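Local coordinates for protein oxaloacetate acetyl hydrolase (Cryphonectria parasitica, PDB 3LYE) that belongs to the phosphoenolpyruvate phosphomutase family of TIM-barrel enzymes and assembles from four copies of its chain, at residues A67-L71 with H72-D76; A211-P215 with W216-L220; D275-P279 with V280-E284. All coordinates share one frame; numbering follows the deposited sequence.

Contact 1. Residues A67-L71 with H72-D76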
loop_
_atom_site.group_PDB
_atom_site.type_symbol
_atom_site.label_atom_id
_atom_site.label_comp_id
_atom_site.label_asym_id
_atom_site.label_seq_id
_atom_site.Cartn_x
_atom_site.Cartn_y
_atom_site.Cartn_z
ATOM N N ALA A 67 -10.795 12.128 9.947
ATOM C CA ALA A 67 -10.954 10.673 9.907
ATOM C C ALA A 67 -10.857 10.113 8.498
ATOM O O ALA A 67 -11.569 9.201 8.104
ATOM C CB ALA A 67 -12.248 10.243 10.568
ATOM N N ILE A 68 -9.927 10.677 7.737
ATOM C CA ILE A 68 -9.665 10.278 6.348
ATOM C C ILE A 68 -8.573 9.207 6.381
ATOM O O ILE A 68 -8.644 8.206 5.643
ATOM C CB ILE A 68 -9.383 11.485 5.463
ATOM C CG1 ILE A 68 -10.674 12.326 5.343
ATOM C CG2 ILE A 68 -8.893 11.032 4.117
ATOM C CD1 ILE A 68 -10.489 13.692 4.763
ATOM N N ALA A 69 -7.522 9.411 7.158
ATOM C CA ALA A 69 -6.508 8.375 7.291
ATOM C C ALA A 69 -7.151 7.221 8.088
ATOM O O ALA A 69 -7.826 7.463 9.100
ATOM C CB ALA A 69 -5.302 8.893 8.011
ATOM N N GLN A 70 -6.921 5.994 7.640
ATOM C CA GLN A 70 -7.445 4.804 8.319
ATOM C C GLN A 70 -6.264 3.953 8.771
ATOM O O GLN A 70 -5.094 4.400 8.722
ATOM C CB GLN A 70 -8.451 4.053 7.449
ATOM C CG GLN A 70 -9.586 4.977 7.004
ATOM C CD GLN A 70 -10.770 4.286 6.409
ATOM O OE1 GLN A 70 -11.916 4.498 6.810
ATOM N NE2 GLN A 70 -10.535 3.544 5.413
ATOM N N LEU A 71 -6.524 2.741 9.219
ATOM C CA LEU A 71 -5.442 1.911 9.722
ATOM C C LEU A 71 -4.281 1.738 8.767
ATOM O O LEU A 71 -3.132 1.874 9.176
ATOM C CB LEU A 71 -5.942 0.538 10.186
ATOM C CG LEU A 71 -4.841 -0.426 10.643
ATOM C CD1 LEU A 71 -4.061 0.160 11.779
ATOM C CD2 LEU A 71 -5.468 -1.757 11.018
ATOM N N HIS A 72 -4.546 1.465 7.499
ATOM C CA HIS A 72 -3.465 1.252 6.583
ATOM C C HIS A 72 -2.512 2.429 6.518
ATOM O O HIS A 72 -1.290 2.254 6.533
ATOM C CB HIS A 72 -4.001 0.933 5.158
ATOM C CG HIS A 72 -2.956 1.034 4.082
ATOM N ND1 HIS A 72 -2.714 2.198 3.381
ATOM C CD2 HIS A 72 -2.068 0.126 3.616
ATOM C CE1 HIS A 72 -1.731 1.993 2.522
ATOM N NE2 HIS A 72 -1.329 0.740 2.638
ATOM N N ASP A 73 -3.058 3.629 6.400
ATOM C CA ASP A 73 -2.232 4.823 6.317
ATOM C C ASP A 73 -1.383 5.074 7.543
ATOM O O ASP A 73 -0.215 5.443 7.486
ATOM C CB ASP A 73 -3.125 6.039 6.082
ATOM C CG ASP A 73 -4.094 5.825 4.944
ATOM O OD1 ASP A 73 -3.634 5.859 3.800
ATOM O OD2 ASP A 73 -5.317 5.694 5.203
ATOM N N MET A 74 -2.035 4.907 8.677
ATOM C CA MET A 74 -1.361 5.118 9.954
ATOM C C MET A 74 -0.299 4.092 10.246
ATOM O O MET A 74 0.809 4.444 10.636
ATOM C CB MET A 74 -2.409 5.206 11.069
ATOM C CG MET A 74 -3.346 6.391 10.916
ATOM S SD MET A 74 -2.592 8.019 11.059
ATOM C CE MET A 74 -2.260 8.020 12.825
ATOM N N ARG A 75 -0.614 2.831 10.023
ATOM C CA ARG A 75 0.368 1.805 10.267
ATOM C C ARG A 75 1.520 1.954 9.281
ATOM O O ARG A 75 2.669 1.796 9.656
ATOM C CB ARG A 75 -0.246 0.410 10.136
ATOM C CG ARG A 75 0.757 -0.675 10.474
ATOM C CD ARG A 75 0.677 -1.929 9.696
ATOM N NE ARG A 75 1.802 -2.803 10.058
ATOM C CZ ARG A 75 2.075 -3.968 9.483
ATOM N NH1 ARG A 75 3.139 -4.703 9.840
ATOM N NH2 ARG A 75 1.269 -4.412 8.538
ATOM N N ASP A 76 1.228 2.236 8.018
ATOM C CA ASP A 76 2.331 2.363 7.079
ATOM C C ASP A 76 3.280 3.473 7.456
ATOM O O ASP A 76 4.499 3.315 7.368
ATOM C CB ASP A 76 1.816 2.567 5.662
ATOM C CG ASP A 76 1.366 1.259 5.023
ATOM O OD1 ASP A 76 0.959 1.302 3.848
ATOM O OD2 ASP A 76 1.420 0.203 5.702
#
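Q70 and D73 meet where the loop turns into helix 71-82. Q70 is the N-cap residue. Its backbone N donates to D73 OD2 at 2.9 Å, in an almost perfectly straight bond. D73 OD2 receives it on the anti lone pair, the one facing away from OD1. D73 CG lies beside its own backbone N (chi1 -50°), which swings the carboxylate back over the start of the helix. The incoming loop is thus fixed to the first turn by a side chain from that turn.

The close-packed part lies next to this bond. A69 CB is 4.1 Å from D73 CB and 4.2 Å from M74 SD. M74 CG passes 3.4 Å from Q70 O, and the chain beyond it bends at chi2 and chi3. The same Q70 O accepts M74 N at 3.1 Å, the first turn of the helix. T57 and T56 of helix 53-61 lie against A69 and M74 on this buried side.

Elsewhere the two segments touch less. L71 O takes R75 N at 2.8 Å, and the side chains meet only at L71 CD1 and R75 CB, 4.2 Å apart. L71 is buried against helix 102-114. H72 and R75, partly exposed, meet other subunits. The R75 guanidinium bonds S115 and makes a salt bridge to D79 of a third subunit. The H72 ring stacks on H72 of a second subunit.

The side chain of the third helical residue bonded to the N-cap N-H is one half of a capping box, here at the N terminus of an outer helix of the barrel.

Contact 2. Residues A211-P215 with W216-L220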
loop_
_atom_site.group_PDB
_atom_site.type_symbol
_atom_site.label_atom_id
_atom_site.label_comp_id
_atom_site.label_asym_id
_atom_site.label_seq_id
_atom_site.Cartn_x
_atom_site.Cartn_y
_atom_site.Cartn_z
ATOM N N ALA A 211 -2.223 15.970 39.528
ATOM C CA ALA A 211 -2.382 15.638 40.936
ATOM C C ALA A 211 -3.561 14.686 41.216
ATOM O O ALA A 211 -3.514 13.845 42.130
ATOM C CB ALA A 211 -2.553 16.913 41.748
ATOM N N ALA A 212 -4.617 14.790 40.421
ATOM C CA ALA A 212 -5.786 13.946 40.628
ATOM C C ALA A 212 -5.529 12.506 40.279
ATOM O O ALA A 212 -6.153 11.600 40.856
ATOM C CB ALA A 212 -6.925 14.444 39.789
ATOM N N LEU A 213 -4.653 12.286 39.305
ATOM C CA LEU A 213 -4.334 10.925 38.873
ATOM C C LEU A 213 -3.023 10.378 39.437
ATOM O O LEU A 213 -2.742 9.196 39.293
ATOM C CB LEU A 213 -4.345 10.857 37.333
ATOM C CG LEU A 213 -5.827 10.892 36.954
ATOM C CD1 LEU A 213 -6.079 11.541 35.641
ATOM C CD2 LEU A 213 -6.408 9.478 37.032
ATOM N N ALA A 214 -2.239 11.221 40.104
ATOM C CA ALA A 214 -0.962 10.781 40.670
ATOM C C ALA A 214 -1.176 9.525 41.519
ATOM O O ALA A 214 -2.131 9.455 42.298
ATOM C CB ALA A 214 -0.385 11.867 41.537
ATOM N N PRO A 215 -0.233 8.579 41.474
ATOM C CA PRO A 215 1.021 8.562 40.726
ATOM C C PRO A 215 0.934 8.015 39.299
ATOM O O PRO A 215 1.969 7.791 38.681
ATOM C CB PRO A 215 1.872 7.602 41.551
ATOM C CG PRO A 215 0.898 6.612 42.041
ATOM C CD PRO A 215 -0.371 7.383 42.332
ATOM N N TRP A 216 -0.260 7.807 38.766
ATOM C CA TRP A 216 -0.389 7.274 37.408
ATOM C C TRP A 216 0.073 8.386 36.486
ATOM O O TRP A 216 -0.408 9.512 36.586
ATOM C CB TRP A 216 -1.823 6.859 37.167
ATOM C CG TRP A 216 -2.102 6.111 35.906
ATOM C CD1 TRP A 216 -1.609 4.897 35.545
ATOM C CD2 TRP A 216 -2.993 6.504 34.875
ATOM N NE1 TRP A 216 -2.131 4.512 34.336
ATOM C CE2 TRP A 216 -2.991 5.484 33.905
ATOM C CE3 TRP A 216 -3.797 7.633 34.674
ATOM C CZ2 TRP A 216 -3.773 5.543 32.765
ATOM C CZ3 TRP A 216 -4.594 7.678 33.581
ATOM C CH2 TRP A 216 -4.556 6.657 32.601
ATOM N N PRO A 217 0.962 8.069 35.528
ATOM C CA PRO A 217 1.478 9.120 34.651
ATOM C C PRO A 217 0.575 9.679 33.594
ATOM O O PRO A 217 -0.262 8.971 33.030
ATOM C CB PRO A 217 2.666 8.437 33.962
ATOM C CG PRO A 217 2.431 6.994 34.054
ATOM C CD PRO A 217 1.489 6.739 35.191
ATOM N N LEU A 218 0.727 10.982 33.379
ATOM C CA LEU A 218 -0.028 11.702 32.362
ATOM C C LEU A 218 0.936 12.218 31.292
ATOM O O LEU A 218 2.124 12.496 31.529
ATOM C CB LEU A 218 -0.796 12.902 32.908
ATOM C CG LEU A 218 -1.864 12.618 33.963
ATOM C CD1 LEU A 218 -2.742 13.857 34.131
ATOM C CD2 LEU A 218 -2.668 11.408 33.570
ATOM N N LEU A 219 0.345 12.419 30.130
ATOM C CA LEU A 219 0.997 12.920 28.946
ATOM C C LEU A 219 0.273 14.240 28.604
ATOM O O LEU A 219 -0.956 14.326 28.605
ATOM C CB LEU A 219 0.855 11.888 27.831
ATOM C CG LEU A 219 1.404 12.221 26.447
ATOM C CD1 LEU A 219 1.606 10.958 25.622
ATOM C CD2 LEU A 219 0.479 13.184 25.691
ATOM N N LEU A 220 1.061 15.252 28.279
ATOM C CA LEU A 220 0.591 16.574 27.898
ATOM C C LEU A 220 0.757 16.738 26.388
ATOM O O LEU A 220 1.846 16.581 25.871
ATOM C CB LEU A 220 1.421 17.661 28.601
ATOM C CG LEU A 220 1.084 19.099 28.247
ATOM C CD1 LEU A 220 -0.344 19.441 28.597
ATOM C CD2 LEU A 220 2.030 20.039 28.931
#
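W216 returns to L213 across a tight turn. Its backbone N donates to L213 O at 2.9 Å. The bond is bent, with an N-H...O angle of 142°, and the donor lies 27° off the carbonyl plane. The peptide before P215 is cis, as a type VIa turn requires. With A214 and P215 as its corners, the loop fits this class.

The indole of W216 then lies alongside L213, both side chains pointing the same way. CG is anti to the backbone N (chi1 -171°), and W216 CE3 comes within 4.0 Å of L213 CD2. The methyl meets the ring obliquely. The other end of the indole is held by its NE1, which donates to A192 O.

P217 follows, with its CD 3.7 Å from P215 O. The backbone of P217 bonds G195.

L218 turns its CD2 back to the helix end, 4.0 Å from L213 CD1, and the two leucines cross at about a right angle. L213 therefore gives one methyl to W216 and the other to L218.

L219 and L220 carry the chain into the parallel sheet.

Apart from one bent bond, the contact is apolar, so burial of L213 and L218 probably contributes much of its stability.

Contact 3. Residues D275-P279 with V280-E284. With CA (calcium ion), chain C.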
loop_
_atom_site.group_PDB
_atom_site.type_symbol
_atom_site.label_atom_id
_atom_site.label_comp_id
_atom_site.label_asym_id
_atom_site.label_seq_id
_atom_site.Cartn_x
_atom_site.Cartn_y
_atom_site.Cartn_z
ATOM N N ASP A 275 22.471 27.964 0.696
ATOM C CA ASP A 275 23.321 27.037 -0.043
ATOM C C ASP A 275 23.865 25.798 0.651
ATOM O O ASP A 275 24.363 24.894 -0.028
ATOM C CB ASP A 275 24.441 27.807 -0.782
ATOM C CG ASP A 275 23.950 28.666 -1.932
ATOM O OD1 ASP A 275 22.725 28.716 -2.189
ATOM O OD2 ASP A 275 24.822 29.321 -2.573
ATOM N N GLY A 276 23.870 25.772 1.982
ATOM C CA GLY A 276 24.348 24.582 2.656
ATOM C C GLY A 276 23.319 23.464 2.689
ATOM O O GLY A 276 23.673 22.365 3.080
ATOM N N ILE A 277 22.080 23.728 2.265
ATOM C CA ILE A 277 21.051 22.669 2.285
ATOM C C ILE A 277 21.106 22.001 0.910
ATOM O O ILE A 277 20.274 22.251 0.024
ATOM C CB ILE A 277 19.674 23.208 2.567
ATOM C CG1 ILE A 277 19.658 24.161 3.783
ATOM C CG2 ILE A 277 18.742 22.023 2.772
ATOM C CD1 ILE A 277 20.235 23.584 5.057
ATOM N N THR A 278 22.145 21.204 0.726
ATOM C CA THR A 278 22.417 20.488 -0.527
ATOM C C THR A 278 21.738 19.134 -0.606
ATOM O O THR A 278 21.306 18.593 0.403
ATOM C CB THR A 278 23.935 20.213 -0.648
ATOM O OG1 THR A 278 24.310 19.425 0.488
ATOM C CG2 THR A 278 24.781 21.522 -0.707
ATOM N N PRO A 279 21.628 18.592 -1.826
ATOM C CA PRO A 279 21.030 17.279 -1.949
ATOM C C PRO A 279 21.813 16.280 -1.079
ATOM O O PRO A 279 21.200 15.484 -0.371
ATOM C CB PRO A 279 21.185 16.995 -3.446
ATOM C CG PRO A 279 21.000 18.362 -4.094
ATOM C CD PRO A 279 21.779 19.279 -3.130
ATOM N N VAL A 280 23.153 16.338 -1.077
ATOM C CA VAL A 280 23.891 15.379 -0.259
ATOM C C VAL A 280 23.607 15.576 1.223
ATOM O O VAL A 280 23.540 14.581 1.956
ATOM C CB VAL A 280 25.437 15.357 -0.572
ATOM C CG1 VAL A 280 26.099 16.668 -0.247
ATOM C CG2 VAL A 280 26.175 14.250 0.147
ATOM N N ARG A 281 23.458 16.806 1.696
ATOM C CA ARG A 281 23.170 16.959 3.114
ATOM C C ARG A 281 21.815 16.304 3.425
ATOM O O ARG A 281 21.656 15.653 4.434
ATOM C CB ARG A 281 23.109 18.421 3.526
ATOM C CG ARG A 281 22.848 18.604 5.022
ATOM C CD ARG A 281 23.067 19.983 5.516
ATOM N NE ARG A 281 22.524 20.114 6.872
ATOM C CZ ARG A 281 22.476 21.263 7.523
ATOM N NH1 ARG A 281 22.961 22.364 6.958
ATOM N NH2 ARG A 281 21.957 21.309 8.725
ATOM N N LEU A 282 20.821 16.510 2.562
ATOM C CA LEU A 282 19.502 15.911 2.767
ATOM C C LEU A 282 19.615 14.376 2.743
ATOM O O LEU A 282 18.987 13.686 3.542
ATOM C CB LEU A 282 18.555 16.405 1.681
ATOM C CG LEU A 282 18.222 17.895 1.799
ATOM C CD1 LEU A 282 17.601 18.403 0.482
ATOM C CD2 LEU A 282 17.360 18.164 3.041
ATOM N N PHE A 283 20.442 13.840 1.847
ATOM C CA PHE A 283 20.607 12.386 1.778
ATOM C C PHE A 283 21.260 11.883 3.055
ATOM O O PHE A 283 20.904 10.823 3.570
ATOM C CB PHE A 283 21.399 11.961 0.562
ATOM C CG PHE A 283 20.750 12.300 -0.736
ATOM C CD1 PHE A 283 19.365 12.343 -0.866
ATOM C CD2 PHE A 283 21.523 12.588 -1.847
ATOM C CE1 PHE A 283 18.783 12.706 -2.077
ATOM C CE2 PHE A 283 20.931 12.926 -3.075
ATOM C CZ PHE A 283 19.568 12.992 -3.176
ATOM N N GLU A 284 22.233 12.633 3.562
ATOM C CA GLU A 284 22.900 12.239 4.790
ATOM C C GLU A 284 21.889 12.216 5.957
ATOM O O GLU A 284 21.894 11.313 6.779
ATOM C CB GLU A 284 24.083 13.174 5.084
ATOM C CG GLU A 284 25.242 13.014 4.106
ATOM C CD GLU A 284 26.295 14.102 4.204
ATOM O OE1 GLU A 284 27.418 13.846 3.712
ATOM O OE2 GLU A 284 25.994 15.207 4.723
HETATM CA CA CA C . 20.588 28.245 -2.910
HETATM O O HOH W 1 25.427 22.149 5.126
HETATM O O HOH W 2 20.031 30.537 -3.026
HETATM O O HOH W 3 21.434 28.388 -5.063
#
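R281 reaches back from the helix to the loop before it, and a water joins the two. The water donates to G276 O at 2.7 Å and accepts from R281 NH1 at 3.1 Å. The R281 chain is extended from CG to NE. I277 CD1 sits over one face of the guanidinium, 3.5 Å from R281 NH1. R281 NH2 bonds Y255 OH of a fourth subunit.

T278 caps the helix at its N terminus. Its OG1 accepts R281 N at 3.0 Å, and chi1 of 59° sets the hydroxyl between the backbone N and the carbonyl carbon, facing the open helix end. T278 O takes L282 N. I277 CG2 packs on L282 CD2 at 4.1 Å.

P279 O does two things. It accepts F283 N at 2.9 Å and also lies 3.2 Å above one face of the F283 ring, toward the rim. P279 CB touches the same ring at CE2.

At the far end of the loop D275 OD1 binds a calcium ion at 2.3 Å, with two waters. T273 O and, from the fourth subunit, E224 and N225 complete its shell. I277 and L282 also pack on that subunit. This is a threonine N-cap followed by proline, a few residues after a calcium site shared between subunits.

In the fold
The three contacts follow one another along the chain. None nests in or crosses another, and each joins directly adjacent segments. From the N terminus, contact 1 ends the loop after helix 53-61 and begins helix 71-82. Contact 2 turns helix 203-213 into strand 219-223 of the barrel, between strands 194-197 and 243-247. Contact 3 follows the long helix 251-268 and begins the short helix 279-285. Contacts 1 and 2 lie on opposite sides of the chain's centre, their own centres about 29 Å apart. Contact 3 is the most peripheral. Contacts 1 and 3 both face other subunits, whereas contact 2 stays within its own chain.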